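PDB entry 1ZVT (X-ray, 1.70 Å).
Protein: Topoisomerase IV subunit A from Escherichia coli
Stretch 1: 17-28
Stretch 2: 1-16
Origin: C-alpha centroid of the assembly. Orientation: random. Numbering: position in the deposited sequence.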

# COMPACT_ATOMS: atom_id res chain seq x y z
N ALA A 17 3.69 -11.50 18.17
CA ALA A 17 3.62 -12.91 18.56
C ALA A 17 4.92 -13.60 18.21
O ALA A 17 5.53 -13.29 17.19
CB ALA A 17 2.47 -13.58 17.85
N LYS A 18 5.36 -14.52 19.06
CA LYS A 18 6.57 -15.29 18.77
C LYS A 18 6.28 -16.26 17.63
O LYS A 18 5.25 -16.90 17.62
CB LYS A 18 6.98 -16.09 20.01
CG LYS A 18 7.37 -15.24 21.20
CD LYS A 18 7.88 -16.11 22.34
CE LYS A 18 8.28 -15.25 23.54
NZ LYS A 18 9.23 -15.96 24.44
N GLY A 19 7.20 -16.34 16.67
CA GLY A 19 7.08 -17.29 15.57
C GLY A 19 6.39 -16.74 14.33
O GLY A 19 5.81 -15.65 14.37
N HIS A 20 6.44 -17.51 13.25
CA HIS A 20 5.80 -17.11 11.99
C HIS A 20 4.51 -17.88 11.70
O HIS A 20 3.81 -17.57 10.73
CB HIS A 20 6.78 -17.27 10.82
CG HIS A 20 7.89 -16.26 10.81
ND1 HIS A 20 8.99 -16.39 9.99
CD2 HIS A 20 8.06 -15.11 11.50
CE1 HIS A 20 9.79 -15.35 10.16
NE2 HIS A 20 9.25 -14.56 11.08
N ASP A 21 4.20 -18.86 12.57
CA ASP A 21 3.11 -19.83 12.34
C ASP A 21 1.78 -19.56 13.08
O ASP A 21 0.88 -20.41 13.08
CB ASP A 21 3.60 -21.26 12.72
CG ASP A 21 3.72 -21.46 14.23
OD1 ASP A 21 3.72 -20.47 15.00
OD2 ASP A 21 3.85 -22.64 14.68
N ILE A 22 1.66 -18.41 13.73
CA ILE A 22 0.50 -18.14 14.57
C ILE A 22 -0.77 -18.01 13.73
O ILE A 22 -0.72 -17.66 12.55
CB ILE A 22 0.70 -16.88 15.42
CG1 ILE A 22 0.84 -15.66 14.52
CG2 ILE A 22 1.96 -17.04 16.30
CD1 ILE A 22 0.06 -14.50 15.02
N ASP A 23 -1.90 -18.33 14.35
CA ASP A 23 -3.20 -18.11 13.75
C ASP A 23 -3.67 -16.71 14.16
O ASP A 23 -4.28 -16.54 15.22
CB ASP A 23 -4.17 -19.19 14.24
CG ASP A 23 -5.57 -19.05 13.67
OD1 ASP A 23 -5.94 -17.98 13.13
OD2 ASP A 23 -6.33 -20.04 13.77
N ALA A 24 -3.34 -15.71 13.36
CA ALA A 24 -3.59 -14.33 13.78
C ALA A 24 -5.07 -13.97 13.87
O ALA A 24 -5.50 -13.35 14.84
CB ALA A 24 -2.82 -13.35 12.89
N PRO A 25 -5.88 -14.37 12.86
CA PRO A 25 -7.30 -14.07 13.00
C PRO A 25 -7.93 -14.79 14.20
O PRO A 25 -8.95 -14.33 14.71
CB PRO A 25 -7.88 -14.55 11.67
CG PRO A 25 -6.73 -14.49 10.72
CD PRO A 25 -5.58 -14.98 11.56
N GLY A 26 -7.32 -15.90 14.63
CA GLY A 26 -7.83 -16.67 15.77
C GLY A 26 -7.45 -16.17 17.15
O GLY A 26 -7.86 -16.75 18.15
N LEU A 27 -6.67 -15.10 17.23
CA LEU A 27 -6.30 -14.51 18.52
C LEU A 27 -7.48 -13.85 19.21
O LEU A 27 -8.52 -13.62 18.60
CB LEU A 27 -5.18 -13.49 18.33
CG LEU A 27 -3.88 -14.04 17.76
CD1 LEU A 27 -2.97 -12.91 17.33
CD2 LEU A 27 -3.18 -14.92 18.78
N ASN A 28 -7.27 -13.54 20.49
CA ASN A 28 -8.22 -12.79 21.30
C ASN A 28 -8.25 -11.33 20.86
O ASN A 28 -7.20 -10.69 20.73
CB ASN A 28 -7.78 -12.91 22.77
CG ASN A 28 -8.74 -12.24 23.75
OD1 ASN A 28 -8.36 -11.93 24.88
ND2 ASN A 28 -9.99 -12.04 23.34
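Stretch 2 (1-16) SEPVTIVLSQMGWVRS

The most distinctive feature of this contact is the hydroxyl of Thr 5, which extends the pairing of two strands beyond the point where the second one leaves the sheet. Thr 5 OG1 donates a hydrogen bond to Gly 19 O (2.8 Å) and accepts one from a water 2.8 Å from OG1; the same water donates to His 20 O at 2.9 Å. The side chain, in the m rotamer, thus ties down two successive carbonyls of the departing loop.

Stretch 2 is a hairpin. Its first strand, residues 3-9, leads into a type I turn from Ser 9 to Gly 12, where Trp 13 N also bonds to Ser 9 OG (3.0 Å), and the chain returns as residues 13-16. The return strand runs directly into stretch 1 through the peptide bond between Ser 16 and Ala 17, so that Ala 17 and Lys 18 simply prolong it, antiparallel to the first strand. Ala 17 and Thr 5 form a hydrogen-bonded pair, with CA atoms 5.1 Å apart: Ala 17 N donates to Thr 5 O (2.7 Å), and Thr 5 N donates to Ala 17 O (2.8 Å). Their side chains share one face of the sheet. The next pair, Lys 18 and Val 4, is non-hydrogen-bonded, and its side chains diverge; Val 4 CA lies 3.2 Å from Ala 17 O in a CA-H...O contact. One residue on, Gly 19 N donates to Pro 3 O (2.8 Å). Gly 19 adopts a positive phi of 92°, with psi 171°, a conformation in which a CB would be jammed against the preceding carbonyl oxygen.

Beyond Gly 19 the chain folds back along the hairpin. The imidazole of His 20 receives Pro 3 over one face, with Pro 3 CB 3.6 Å from His 20 NE2, while Val 4 O approaches the ring edge, 3.3 Å from His 20 CD2. Farther along, Val 7 CG2 is the meeting point of three apolar side chains, contacting Ile 22 CD1 at 3.7 Å, Ala 24 CB at 3.8 Å and Leu 27 CD1 at 4.0 Å. The type I turn from Ala 24 to Leu 27 brings the last of these residues back to the hairpin.

The guanidinium of Arg 15 closes the far end. Both Arg 15 NH2 (2.7 Å) and Arg 15 NH1 (3.1 Å) donate to Asn 28 O, which lies near the guanidinium plane, and Leu 27 CB covers one face, 3.8 Å from Arg 15 NH1. In all, 664 Å² is buried between the stretches.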

# COMPACT_ATOMS: atom_id res chain seq x y z
N SER A 1 17.61 -11.75 18.45
CA SER A 1 16.87 -11.94 17.17
C SER A 1 16.08 -13.26 17.19
O SER A 1 16.65 -14.34 17.34
CB SER A 1 17.85 -11.94 15.99
OG SER A 1 17.18 -12.10 14.75
N GLU A 2 14.76 -13.15 17.05
CA GLU A 2 13.88 -14.31 17.02
C GLU A 2 12.72 -13.98 16.07
O GLU A 2 12.33 -12.82 15.98
CB GLU A 2 13.36 -14.66 18.42
CG GLU A 2 12.23 -13.74 18.94
CD GLU A 2 11.65 -14.19 20.29
OE1 GLU A 2 11.49 -13.33 21.19
OE2 GLU A 2 11.36 -15.40 20.45
N PRO A 3 12.19 -15.00 15.36
CA PRO A 3 11.05 -14.78 14.46
C PRO A 3 9.83 -14.24 15.20
O PRO A 3 9.49 -14.76 16.26
CB PRO A 3 10.75 -16.19 13.93
CG PRO A 3 11.42 -17.11 14.87
CD PRO A 3 12.63 -16.40 15.34
N VAL A 4 9.18 -13.22 14.62
CA VAL A 4 7.97 -12.66 15.20
C VAL A 4 6.94 -12.41 14.10
O VAL A 4 7.30 -12.24 12.92
CB VAL A 4 8.22 -11.31 15.94
CG1 VAL A 4 9.14 -11.53 17.16
CG2 VAL A 4 8.81 -10.26 15.02
N THR A 5 5.67 -12.35 14.52
CA THR A 5 4.57 -11.89 13.66
C THR A 5 3.93 -10.71 14.36
O THR A 5 3.56 -10.81 15.53
CB THR A 5 3.52 -12.99 13.46
OG1 THR A 5 4.15 -14.09 12.81
CG2 THR A 5 2.36 -12.49 12.59
N ILE A 6 3.80 -9.60 13.64
CA ILE A 6 3.11 -8.45 14.21
C ILE A 6 1.67 -8.46 13.68
O ILE A 6 1.45 -8.63 12.48
CB ILE A 6 3.77 -7.11 13.81
CG1 ILE A 6 5.31 -7.16 13.98
CG2 ILE A 6 3.10 -5.96 14.58
CD1 ILE A 6 5.79 -7.56 15.38
N VAL A 7 0.71 -8.32 14.59
CA VAL A 7 -0.71 -8.42 14.26
C VAL A 7 -1.40 -7.11 14.56
O VAL A 7 -1.28 -6.58 15.68
CB VAL A 7 -1.39 -9.55 15.07
CG1 VAL A 7 -2.91 -9.68 14.72
CG2 VAL A 7 -0.63 -10.89 14.85
N LEU A 8 -2.10 -6.58 13.55
CA LEU A 8 -2.83 -5.31 13.62
C LEU A 8 -4.31 -5.59 13.59
O LEU A 8 -4.79 -6.40 12.77
CB LEU A 8 -2.46 -4.47 12.40
CG LEU A 8 -3.20 -3.14 12.21
CD1 LEU A 8 -2.88 -2.16 13.37
CD2 LEU A 8 -2.86 -2.53 10.83
N SER A 9 -5.04 -4.94 14.48
CA SER A 9 -6.48 -5.13 14.53
C SER A 9 -7.23 -3.97 13.86
O SER A 9 -6.64 -2.91 13.58
CB SER A 9 -6.95 -5.29 15.97
OG SER A 9 -6.96 -4.03 16.63
N GLN A 10 -8.53 -4.18 13.62
CA GLN A 10 -9.37 -3.17 12.96
C GLN A 10 -9.37 -1.84 13.71
O GLN A 10 -9.38 -0.76 13.10
CB GLN A 10 -10.81 -3.69 12.86
CG GLN A 10 -11.00 -4.80 11.83
CD GLN A 10 -10.62 -4.38 10.42
OE1 GLN A 10 -10.74 -3.20 10.04
NE2 GLN A 10 -10.13 -5.34 9.64
N MET A 11 -9.32 -1.94 15.04
CA MET A 11 -9.33 -0.75 15.91
C MET A 11 -7.95 -0.14 16.13
O MET A 11 -7.82 0.85 16.87
CB MET A 11 -9.94 -1.10 17.26
CG MET A 11 -11.43 -1.49 17.20
SD MET A 11 -12.43 -0.17 16.54
CE MET A 11 -12.81 -0.73 14.88
N GLY A 12 -6.91 -0.70 15.50
CA GLY A 12 -5.58 -0.10 15.58
C GLY A 12 -4.78 -0.53 16.80
O GLY A 12 -3.91 0.21 17.26
N TRP A 13 -5.05 -1.75 17.28
CA TRP A 13 -4.30 -2.34 18.38
C TRP A 13 -3.33 -3.34 17.81
O TRP A 13 -3.62 -4.01 16.81
CB TRP A 13 -5.25 -3.02 19.36
CG TRP A 13 -6.02 -2.03 20.19
CD1 TRP A 13 -6.62 -0.89 19.74
CD2 TRP A 13 -6.24 -2.09 21.59
NE1 TRP A 13 -7.23 -0.23 20.79
CE2 TRP A 13 -7.00 -0.94 21.94
CE3 TRP A 13 -5.87 -2.99 22.60
CZ2 TRP A 13 -7.41 -0.68 23.26
CZ3 TRP A 13 -6.28 -2.73 23.92
CH2 TRP A 13 -7.04 -1.58 24.23
N VAL A 14 -2.16 -3.44 18.44
CA VAL A 14 -1.10 -4.29 17.90
C VAL A 14 -0.51 -5.21 18.96
O VAL A 14 -0.59 -4.92 20.15
CB VAL A 14 0.07 -3.47 17.29
CG1 VAL A 14 -0.37 -2.85 15.99
CG2 VAL A 14 0.56 -2.36 18.27
N ARG A 15 0.11 -6.30 18.50
CA ARG A 15 0.90 -7.15 19.37
C ARG A 15 1.95 -7.85 18.52
O ARG A 15 1.85 -7.87 17.29
CB ARG A 15 0.02 -8.15 20.09
CG ARG A 15 -0.44 -9.31 19.22
CD ARG A 15 -1.62 -9.99 19.86
NE ARG A 15 -2.91 -9.39 19.49
CZ ARG A 15 -4.08 -9.79 19.97
NH1 ARG A 15 -4.15 -10.79 20.85
NH2 ARG A 15 -5.19 -9.21 19.58
N SER A 16 2.95 -8.42 19.18
CA SER A 16 4.05 -9.13 18.51
C SER A 16 4.05 -10.56 19.02
O SER A 16 4.36 -10.79 20.20
CB SER A 16 5.40 -8.45 18.82
OG SER A 16 6.49 -9.14 18.22
O HOH W 1 3.47 -14.73 10.14